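Local coordinates for alpha-fucosidase (Bifidobacterium bifidum, PDB 2EAE), which hydrolyses alpha-1,2-linked L-fucose from glycans; this chain is the catalytic region of a longer protein, at residues A352-Y357 with R368-L373; P565-L570 with K650-E655. The protein carries 1 engineered substitution. All coordinates share one frame; numbering follows the deposited sequence.

Contact 1 of 2, residues A352-Y357 with R368-L373; sequences ALLKAY and RELETL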
ATOM      1  N   ALA A 352       1.960 -22.948 -14.124  1.00 20.97           N
ATOM      2  CA  ALA A 352       1.068 -24.057 -14.308  1.00 19.76           C
ATOM      3  C   ALA A 352       0.047 -24.151 -13.177  1.00 19.51           C
ATOM      4  O   ALA A 352      -1.129 -24.469 -13.422  1.00 19.35           O
ATOM      5  CB  ALA A 352       1.863 -25.323 -14.443  1.00 21.05           C
ATOM      6  N   LEU A 353       0.483 -23.824 -11.945  1.00 18.19           N
ATOM      7  CA  LEU A 353      -0.422 -23.789 -10.804  1.00 19.15           C
ATOM      8  C   LEU A 353      -1.535 -22.759 -11.018  1.00 17.76           C
ATOM      9  O   LEU A 353      -2.718 -23.048 -10.806  1.00 17.63           O
ATOM     10  CB  LEU A 353       0.357 -23.433  -9.536  1.00 19.25           C
ATOM     11  CG  LEU A 353      -0.427 -23.270  -8.238  1.00 21.62           C
ATOM     12  CD1 LEU A 353      -1.117 -24.555  -7.851  1.00 21.11           C
ATOM     13  CD2 LEU A 353       0.553 -22.852  -7.147  1.00 21.92           C
ATOM     14  N   LEU A 354      -1.145 -21.575 -11.433  1.00 17.76           N
ATOM     15  CA  LEU A 354      -2.141 -20.526 -11.695  1.00 18.32           C
ATOM     16  C   LEU A 354      -3.164 -21.013 -12.740  1.00 18.13           C
ATOM     17  O   LEU A 354      -4.391 -20.876 -12.553  1.00 18.22           O
ATOM     18  CB  LEU A 354      -1.449 -19.264 -12.193  1.00 17.20           C
ATOM     19  CG  LEU A 354      -2.386 -18.102 -12.561  1.00 18.41           C
ATOM     20  CD1 LEU A 354      -3.395 -17.746 -11.423  1.00 19.64           C
ATOM     21  CD2 LEU A 354      -1.580 -16.878 -12.961  1.00 18.09           C
ATOM     22  N   LYS A 355      -2.664 -21.600 -13.825  1.00 17.93           N
ATOM     23  CA  LYS A 355      -3.576 -22.108 -14.874  1.00 19.91           C
ATOM     24  C   LYS A 355      -4.563 -23.154 -14.343  1.00 19.01           C
ATOM     25  O   LYS A 355      -5.760 -23.153 -14.711  1.00 19.37           O
ATOM     26  CB  LYS A 355      -2.783 -22.694 -16.046  1.00 21.38           C
ATOM     27  CG  LYS A 355      -1.814 -21.745 -16.818  1.00 26.40           C
ATOM     28  CD  LYS A 355      -2.445 -20.425 -17.273  1.00 34.57           C
ATOM     29  CE  LYS A 355      -3.355 -20.546 -18.492  1.00 37.45           C
ATOM     30  NZ  LYS A 355      -4.105 -19.251 -18.681  1.00 40.86           N
ATOM     31  N   ALA A 356      -4.050 -24.068 -13.508  1.00 18.77           N
ATOM     32  CA  ALA A 356      -4.848 -25.106 -12.849  1.00 17.47           C
ATOM     33  C   ALA A 356      -5.940 -24.524 -11.980  1.00 16.95           C
ATOM     34  O   ALA A 356      -7.085 -24.995 -12.005  1.00 17.25           O
ATOM     35  CB  ALA A 356      -3.917 -26.021 -11.982  1.00 16.40           C
ATOM     36  N   TYR A 357      -5.577 -23.495 -11.202  1.00 16.28           N
ATOM     37  CA  TYR A 357      -6.489 -22.838 -10.292  1.00 17.68           C
ATOM     38  C   TYR A 357      -7.592 -22.199 -11.164  1.00 17.30           C
ATOM     39  O   TYR A 357      -8.749 -22.367 -10.861  1.00 17.71           O
ATOM     40  CB  TYR A 357      -5.721 -21.826  -9.432  1.00 17.74           C
ATOM     41  CG  TYR A 357      -6.465 -21.324  -8.212  1.00 19.70           C
ATOM     42  CD1 TYR A 357      -6.140 -21.786  -6.945  1.00 19.93           C
ATOM     43  CD2 TYR A 357      -7.442 -20.318  -8.313  1.00 22.02           C
ATOM     44  CE1 TYR A 357      -6.780 -21.298  -5.795  1.00 21.85           C
ATOM     45  CE2 TYR A 357      -8.104 -19.835  -7.153  1.00 23.27           C
ATOM     46  CZ  TYR A 357      -7.774 -20.341  -5.905  1.00 20.03           C
ATOM     47  OH  TYR A 357      -8.394 -19.865  -4.751  1.00 20.30           O
ATOM     48  N   ARG A 368      -4.329 -24.440  -1.993  1.00 19.45           N
ATOM     49  CA  ARG A 368      -3.740 -23.878  -0.762  1.00 19.55           C
ATOM     50  C   ARG A 368      -2.342 -23.296  -1.022  1.00 19.67           C
ATOM     51  O   ARG A 368      -1.978 -22.246  -0.445  1.00 19.35           O
ATOM     52  CB  ARG A 368      -3.699 -24.940   0.356  1.00 20.63           C
ATOM     53  CG  ARG A 368      -5.040 -25.451   0.738  1.00 23.65           C
ATOM     54  CD  ARG A 368      -6.069 -24.302   0.994  1.00 29.52           C
ATOM     55  NE  ARG A 368      -7.344 -24.942   1.236  1.00 33.85           N
ATOM     56  CZ  ARG A 368      -8.416 -24.845   0.467  1.00 32.00           C
ATOM     57  NH1 ARG A 368      -8.437 -24.057  -0.597  1.00 29.15           N
ATOM     58  NH2 ARG A 368      -9.506 -25.513   0.809  1.00 36.36           N
ATOM     59  N   GLU A 369      -1.589 -23.944  -1.918  1.00 18.79           N
ATOM     60  CA  GLU A 369      -0.276 -23.439  -2.347  1.00 19.49           C
ATOM     61  C   GLU A 369      -0.430 -22.077  -3.008  1.00 18.92           C
ATOM     62  O   GLU A 369       0.252 -21.172  -2.618  1.00 18.34           O
ATOM     63  CB  GLU A 369       0.472 -24.371  -3.293  1.00 19.64           C
ATOM     64  CG  GLU A 369       1.891 -23.841  -3.674  1.00 18.67           C
ATOM     65  CD  GLU A 369       2.687 -24.787  -4.563  1.00 22.19           C
ATOM     66  OE1 GLU A 369       2.206 -25.898  -4.874  1.00 26.05           O
ATOM     67  OE2 GLU A 369       3.802 -24.413  -5.003  1.00 25.91           O
ATOM     68  N   LEU A 370      -1.338 -21.940  -3.980  1.00 18.90           N
ATOM     69  CA  LEU A 370      -1.523 -20.618  -4.603  1.00 17.86           C
ATOM     70  C   LEU A 370      -2.004 -19.535  -3.624  1.00 17.39           C
ATOM     71  O   LEU A 370      -1.461 -18.415  -3.623  1.00 16.84           O
ATOM     72  CB  LEU A 370      -2.376 -20.697  -5.877  1.00 17.55           C
ATOM     73  CG  LEU A 370      -2.431 -19.376  -6.660  1.00 19.34           C
ATOM     74  CD1 LEU A 370      -1.045 -19.138  -7.265  1.00 17.00           C
ATOM     75  CD2 LEU A 370      -3.496 -19.414  -7.755  1.00 18.72           C
ATOM     76  N   GLU A 371      -2.987 -19.868  -2.773  1.00 16.73           N
ATOM     77  CA  GLU A 371      -3.569 -18.880  -1.864  1.00 18.18           C
ATOM     78  C   GLU A 371      -2.514 -18.419  -0.863  1.00 17.55           C
ATOM     79  O   GLU A 371      -2.361 -17.219  -0.581  1.00 16.22           O
ATOM     80  CB  GLU A 371      -4.805 -19.485  -1.163  1.00 17.21           C
ATOM     81  CG  GLU A 371      -5.994 -19.655  -2.118  1.00 19.47           C
ATOM     82  CD  GLU A 371      -6.973 -20.791  -1.720  1.00 21.79           C
ATOM     83  OE1 GLU A 371      -6.907 -21.299  -0.556  1.00 21.21           O
ATOM     84  OE2 GLU A 371      -7.833 -21.153  -2.580  1.00 21.62           O
ATOM     85  N   THR A 372      -1.729 -19.364  -0.353  1.00 17.95           N
ATOM     86  CA  THR A 372      -0.710 -18.954   0.608  1.00 17.14           C
ATOM     87  C   THR A 372       0.501 -18.295  -0.052  1.00 18.02           C
ATOM     88  O   THR A 372       1.096 -17.425   0.534  1.00 19.16           O
ATOM     89  CB  THR A 372      -0.221 -20.130   1.532  1.00 17.24           C
ATOM     90  OG1 THR A 372       0.343 -21.161   0.726  1.00 18.95           O
ATOM     91  CG2 THR A 372      -1.391 -20.685   2.412  1.00 17.46           C
ATOM     92  N   LEU A 373       0.866 -18.712  -1.252  1.00 17.28           N
ATOM     93  CA  LEU A 373       1.923 -18.038  -2.013  1.00 19.70           C
ATOM     94  C   LEU A 373       1.560 -16.584  -2.276  1.00 18.61           C
ATOM     95  O   LEU A 373       2.370 -15.713  -2.082  1.00 18.01           O
ATOM     96  CB  LEU A 373       2.141 -18.755  -3.347  1.00 18.98           C
ATOM     97  CG  LEU A 373       3.472 -19.401  -3.665  1.00 25.78           C
ATOM     98  CD1 LEU A 373       4.231 -20.014  -2.478  1.00 25.86           C
ATOM     99  CD2 LEU A 373       3.399 -20.369  -4.855  1.00 23.76           C
TER
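Two consecutive helices, 350-359 and 364-385, pack across each other here after a short loop, with L353 and Y357 of the first closing on L370 of the second. The segment axes approach to 10.1 Å at 113°. L370 has the largest share of the packing. Its CD2 lies over one face of the Y357 ring, 3.6 Å from Y357 CG, in a CH-pi contact. Y357 CG is anti to the backbone N (chi1 -165°), carrying the ring to L370 and the hydroxyl to E371. L370 CD2 also touches L354 CD1. L353 and L370 lie alongside each other, pointing opposite ways, with L353 CD2 3.9 Å from L370 CB. That methyl also meets the aliphatic part of E369, whose OE1 is hydrogen-bonded to S340. Both helices belong to the family 95 catalytic domain, which is built round an (alpha/alpha)6 barrel. At the far end of the tyrosine, Y357 OH donates to E371 OE2 at 2.6 Å. E371 OE2 takes it on its anti lone pair and also partners Y741 OH; the carboxylate is 86° from the ring plane. E371 OE1 is held by W808 NE1 and, on its syn side, by a salt bridge from R368 NH1. Helix 737-750 also packs against Y357.

Contact 2 of 2, residues P565-L570 with K650-E655; sequences PEQGPL and KEWYFE. With GAL (beta-D-galactopyranose), chain B; FUL (beta-L-fucopyranose), chain D.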
ATOM      1  N   PRO A 565     -15.365   9.060  -4.875  1.00 17.97           N
ATOM      2  CA  PRO A 565     -14.527   8.354  -5.847  1.00 17.29           C
ATOM      3  C   PRO A 565     -15.205   7.069  -6.350  1.00 18.39           C
ATOM      4  O   PRO A 565     -15.617   6.234  -5.509  1.00 18.26           O
ATOM      5  CB  PRO A 565     -13.254   7.975  -5.029  1.00 17.38           C
ATOM      6  CG  PRO A 565     -13.232   8.946  -3.848  1.00 17.71           C
ATOM      7  CD  PRO A 565     -14.733   9.196  -3.550  1.00 15.53           C
ATOM      8  N   GLU A 566     -15.371   6.856  -7.659  1.00 17.43           N
ATOM      9  CA  GLU A 566     -15.210   7.824  -8.718  1.00 18.47           C
ATOM     10  C   GLU A 566     -16.450   7.646  -9.591  1.00 18.99           C
ATOM     11  O   GLU A 566     -16.347   7.260 -10.755  1.00 19.61           O
ATOM     12  CB  GLU A 566     -13.914   7.579  -9.518  1.00 18.30           C
ATOM     13  CG  GLU A 566     -12.635   7.906  -8.737  1.00 18.77           C
ATOM     14  CD  GLU A 566     -11.347   7.897  -9.585  1.00 18.79           C
ATOM     15  OE1 GLU A 566     -11.406   7.660 -10.813  1.00 22.49           O
ATOM     16  OE2 GLU A 566     -10.259   8.166  -9.031  1.00 20.47           O
ATOM     17  N   GLN A 567     -17.610   7.933  -9.014  1.00 19.73           N
ATOM     18  CA  GLN A 567     -18.861   7.860  -9.801  1.00 20.67           C
ATOM     19  C   GLN A 567     -19.833   8.910  -9.277  1.00 20.84           C
ATOM     20  O   GLN A 567     -19.609   9.528  -8.215  1.00 20.56           O
ATOM     21  CB  GLN A 567     -19.440   6.444  -9.755  1.00 20.04           C
ATOM     22  CG  GLN A 567     -20.088   6.016  -8.421  1.00 20.86           C
ATOM     23  CD  GLN A 567     -20.937   4.731  -8.490  1.00 22.37           C
ATOM     24  OE1 GLN A 567     -21.215   4.197  -9.561  1.00 20.36           O
ATOM     25  NE2 GLN A 567     -21.368   4.249  -7.326  1.00 21.43           N
ATOM     26  N   GLY A 568     -20.919   9.109 -10.017  1.00 20.89           N
ATOM     27  CA  GLY A 568     -22.007   9.905  -9.489  1.00 21.46           C
ATOM     28  C   GLY A 568     -21.885  11.375  -9.789  1.00 22.53           C
ATOM     29  O   GLY A 568     -21.013  11.782 -10.593  1.00 21.72           O
ATOM     30  N   PRO A 569     -22.774  12.180  -9.170  1.00 22.99           N
ATOM     31  CA  PRO A 569     -22.898  13.628  -9.412  1.00 23.52           C
ATOM     32  C   PRO A 569     -21.656  14.423  -8.941  1.00 23.88           C
ATOM     33  O   PRO A 569     -20.968  14.005  -7.988  1.00 23.31           O
ATOM     34  CB  PRO A 569     -24.153  14.003  -8.600  1.00 23.76           C
ATOM     35  CG  PRO A 569     -24.914  12.728  -8.476  1.00 25.10           C
ATOM     36  CD  PRO A 569     -23.791  11.728  -8.219  1.00 22.78           C
ATOM     37  N   LEU A 570     -21.366  15.530  -9.632  1.00 24.17           N
ATOM     38  CA  LEU A 570     -20.196  16.360  -9.375  1.00 24.78           C
ATOM     39  C   LEU A 570     -20.570  17.543  -8.458  1.00 24.66           C
ATOM     40  O   LEU A 570     -21.312  18.450  -8.858  1.00 24.31           O
ATOM     41  CB  LEU A 570     -19.590  16.825 -10.722  1.00 25.26           C
ATOM     42  CG  LEU A 570     -18.612  15.894 -11.482  1.00 25.61           C
ATOM     43  CD1 LEU A 570     -19.208  14.619 -12.065  1.00 24.70           C
ATOM     44  CD2 LEU A 570     -17.949  16.715 -12.590  1.00 26.80           C
ATOM     45  N   LYS A 650     -26.628   4.586   1.891  1.00 18.35           N
ATOM     46  CA  LYS A 650     -26.642   5.597   0.831  1.00 19.22           C
ATOM     47  C   LYS A 650     -25.213   6.086   0.538  1.00 18.90           C
ATOM     48  O   LYS A 650     -24.418   6.295   1.475  1.00 20.45           O
ATOM     49  CB  LYS A 650     -27.488   6.807   1.234  1.00 18.50           C
ATOM     50  CG  LYS A 650     -28.982   6.537   1.496  1.00 21.77           C
ATOM     51  CD  LYS A 650     -29.636   7.851   1.858  1.00 24.73           C
ATOM     52  CE  LYS A 650     -31.066   7.605   2.367  1.00 28.03           C
ATOM     53  NZ  LYS A 650     -31.656   8.935   2.719  1.00 31.64           N
ATOM     54  N   GLU A 651     -24.875   6.255  -0.735  1.00 18.36           N
ATOM     55  CA  GLU A 651     -23.576   6.852  -1.108  1.00 17.95           C
ATOM     56  C   GLU A 651     -23.685   8.370  -1.100  1.00 18.70           C
ATOM     57  O   GLU A 651     -22.686   9.086  -0.859  1.00 17.25           O
ATOM     58  CB  GLU A 651     -23.092   6.341  -2.466  1.00 18.87           C
ATOM     59  CG  GLU A 651     -21.628   6.672  -2.765  1.00 17.60           C
ATOM     60  CD  GLU A 651     -21.005   5.944  -3.979  1.00 18.02           C
ATOM     61  OE1 GLU A 651     -21.541   4.931  -4.484  1.00 18.43           O
ATOM     62  OE2 GLU A 651     -19.898   6.357  -4.405  1.00 19.86           O
ATOM     63  N   TRP A 652     -24.887   8.862  -1.403  1.00 18.69           N
ATOM     64  CA  TRP A 652     -25.210  10.312  -1.336  1.00 18.85           C
ATOM     65  C   TRP A 652     -26.455  10.565  -0.517  1.00 19.68           C
ATOM     66  O   TRP A 652     -27.403   9.736  -0.509  1.00 20.33           O
ATOM     67  CB  TRP A 652     -25.389  10.941  -2.760  1.00 17.85           C
ATOM     68  CG  TRP A 652     -24.248  10.648  -3.690  1.00 17.32           C
ATOM     69  CD1 TRP A 652     -23.130  11.401  -3.859  1.00 18.98           C
ATOM     70  CD2 TRP A 652     -24.103   9.508  -4.541  1.00 17.62           C
ATOM     71  NE1 TRP A 652     -22.284  10.805  -4.739  1.00 18.30           N
ATOM     72  CE2 TRP A 652     -22.836   9.633  -5.182  1.00 19.11           C
ATOM     73  CE3 TRP A 652     -24.898   8.388  -4.814  1.00 19.43           C
ATOM     74  CZ2 TRP A 652     -22.346   8.689  -6.101  1.00 19.36           C
ATOM     75  CZ3 TRP A 652     -24.401   7.415  -5.742  1.00 19.08           C
ATOM     76  CH2 TRP A 652     -23.134   7.592  -6.374  1.00 18.80           C
ATOM     77  N   TYR A 653     -26.476  11.700   0.191  1.00 19.49           N
ATOM     78  CA  TYR A 653     -27.548  11.962   1.143  1.00 20.66           C
ATOM     79  C   TYR A 653     -28.915  12.125   0.472  1.00 21.45           C
ATOM     80  O   TYR A 653     -29.911  11.732   1.054  1.00 22.54           O
ATOM     81  CB  TYR A 653     -27.184  13.086   2.165  1.00 19.36           C
ATOM     82  CG  TYR A 653     -26.007  12.621   3.017  1.00 19.48           C
ATOM     83  CD1 TYR A 653     -26.149  11.509   3.867  1.00 19.50           C
ATOM     84  CD2 TYR A 653     -24.749  13.220   2.908  1.00 19.76           C
ATOM     85  CE1 TYR A 653     -25.037  11.013   4.636  1.00 18.78           C
ATOM     86  CE2 TYR A 653     -23.661  12.750   3.681  1.00 20.29           C
ATOM     87  CZ  TYR A 653     -23.820  11.654   4.520  1.00 20.34           C
ATOM     88  OH  TYR A 653     -22.725  11.172   5.222  1.00 17.96           O
ATOM     89  N   PHE A 654     -28.963  12.647  -0.754  1.00 22.05           N
ATOM     90  CA  PHE A 654     -30.270  12.696  -1.480  1.00 22.53           C
ATOM     91  C   PHE A 654     -30.690  11.372  -2.184  1.00 22.95           C
ATOM     92  O   PHE A 654     -31.640  11.362  -3.001  1.00 22.81           O
ATOM     93  CB  PHE A 654     -30.222  13.795  -2.543  1.00 23.87           C
ATOM     94  CG  PHE A 654     -29.092  13.618  -3.511  1.00 24.91           C
ATOM     95  CD1 PHE A 654     -28.986  12.458  -4.278  1.00 28.34           C
ATOM     96  CD2 PHE A 654     -28.122  14.581  -3.633  1.00 30.44           C
ATOM     97  CE1 PHE A 654     -27.912  12.264  -5.143  1.00 31.07           C
ATOM     98  CE2 PHE A 654     -27.052  14.397  -4.493  1.00 32.09           C
ATOM     99  CZ  PHE A 654     -26.961  13.236  -5.259  1.00 29.38           C
ATOM    100  N   GLU A 655     -29.995  10.269  -1.911  1.00 21.99           N
ATOM    101  CA  GLU A 655     -30.262   8.977  -2.559  1.00 21.86           C
ATOM    102  C   GLU A 655     -31.548   8.380  -2.010  1.00 22.23           C
ATOM    103  O   GLU A 655     -31.884   8.546  -0.828  1.00 22.19           O
ATOM    104  CB  GLU A 655     -29.075   8.001  -2.331  1.00 21.79           C
ATOM    105  CG  GLU A 655     -29.213   6.603  -2.963  1.00 22.47           C
ATOM    106  CD  GLU A 655     -27.917   5.815  -2.788  1.00 22.33           C
ATOM    107  OE1 GLU A 655     -26.893   6.505  -2.628  1.00 21.37           O
ATOM    108  OE2 GLU A 655     -27.937   4.566  -2.838  1.00 25.47           O
TER
HETATM  109  C1  GAL B   2      -8.614   7.761 -14.049  0.70 17.62           C
HETATM  110  C2  GAL B   2      -8.420   7.517 -12.544  0.70 14.48           C
HETATM  111  C3  GAL B   2      -8.427   8.845 -11.771  0.70 14.81           C
HETATM  112  C4  GAL B   2      -7.380   9.785 -12.396  0.70 11.83           C
HETATM  113  C5  GAL B   2      -7.674   9.958 -13.893  0.70 15.98           C
HETATM  114  C6  GAL B   2      -6.571  10.767 -14.544  0.70 17.25           C
HETATM  115  O2  GAL B   2      -9.355   6.596 -12.033  0.70 19.63           O
HETATM  116  O3  GAL B   2      -8.079   8.556 -10.439  0.70 11.06           O
HETATM  117  O4  GAL B   2      -6.098   9.226 -12.232  0.70 12.28           O
HETATM  118  O5  GAL B   2      -7.661   8.683 -14.508  0.70 16.46           O
HETATM  119  O6  GAL B   2      -6.999  11.127 -15.850  0.70 23.11           O
HETATM  120  C1  FUL D 900      -8.422   5.300  -9.284  0.70 23.78           C
HETATM  121  C2  FUL D 900      -9.259   4.092  -9.756  0.70 22.67           C
HETATM  122  O2  FUL D 900     -10.597   4.533 -10.080  0.70 21.05           O
HETATM  123  C3  FUL D 900      -8.655   3.329 -10.957  0.70 21.46           C
HETATM  124  O3  FUL D 900      -9.271   2.024 -11.051  0.70 20.45           O
HETATM  125  C4  FUL D 900      -7.144   3.145 -10.801  0.70 21.66           C
HETATM  126  O4  FUL D 900      -6.983   2.286  -9.666  0.70 19.05           O
HETATM  127  C5  FUL D 900      -6.478   4.494 -10.527  0.70 23.09           C
HETATM  128  C6  FUL D 900      -4.971   4.389 -10.295  0.70 22.86           C
HETATM  129  O5  FUL D 900      -7.021   5.063  -9.343  0.70 24.90           O
HETATM  130  O1  FUL D 900      -8.668   5.635  -7.903  0.70 24.06           O
HETATM  131  O   HOH W   1     -17.845   4.611  -4.579  1.00 18.23           O
HETATM  132  O   HOH W   2     -20.039  11.733  -6.644  1.00 18.07           O
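The indole of W652 lies between P569 and E651. P569 CD sits over one face, 3.8 Å from W652 CE2, in a CH-pi contact, and E651 CG lies over the opposite face; both are near the rim. The Q567 side chain crosses the indole at about a right angle, CG at the edge near the ring plane, its amide plane 46° from the ring. G568 CA packs 3.6 Å from W652 CZ2. F654 is turned differently: P569 CG meets its edge, 3.8 Å from F654 CZ, and W652 CB lies over a face.

Q567 reaches past the tryptophan. Its NE2 donates to E651 OE1 at 2.9 Å, in the amide plane but 29° out of the carboxylate plane. E651 CG, anti to the backbone N (chi1 -167°), extends the acid toward Q567. E651 OE1 also pairs with R709, and E651 OE2 with S564; Q567 OE1 takes the N-H of Q671. One water links P565 O to E651 OE2. Another takes the N-H of W652 NE1 and donates to Q567 O and P569 O.

E566, after a cis peptide bond, extends into the sugar pocket, where its OE1 lies 2.6 Å from GAL O2. Residues 565-568 link strand 557-564 to strand 569-573. The 650-655 loop, with a type I beta turn from W652 to E655, lies against them and meets helix 576-596 at T576.

Contacts 1 and 2 both lie within the family 95 catalytic domain range, but they do not touch. Their centres are 38 Å apart and their nearest atoms about 27 Å. Along the chain they come in series. Contact 1 joins two neighbouring helices and lies away from the annotated sites. Contact 2 brings together segments 80 residues apart and borders the fucose pocket. There, E566 lines the pocket with residues such as H419, R677 and H760, while the side chain of P565 is about 7 Å from a bound alpha-L-fucopyranose.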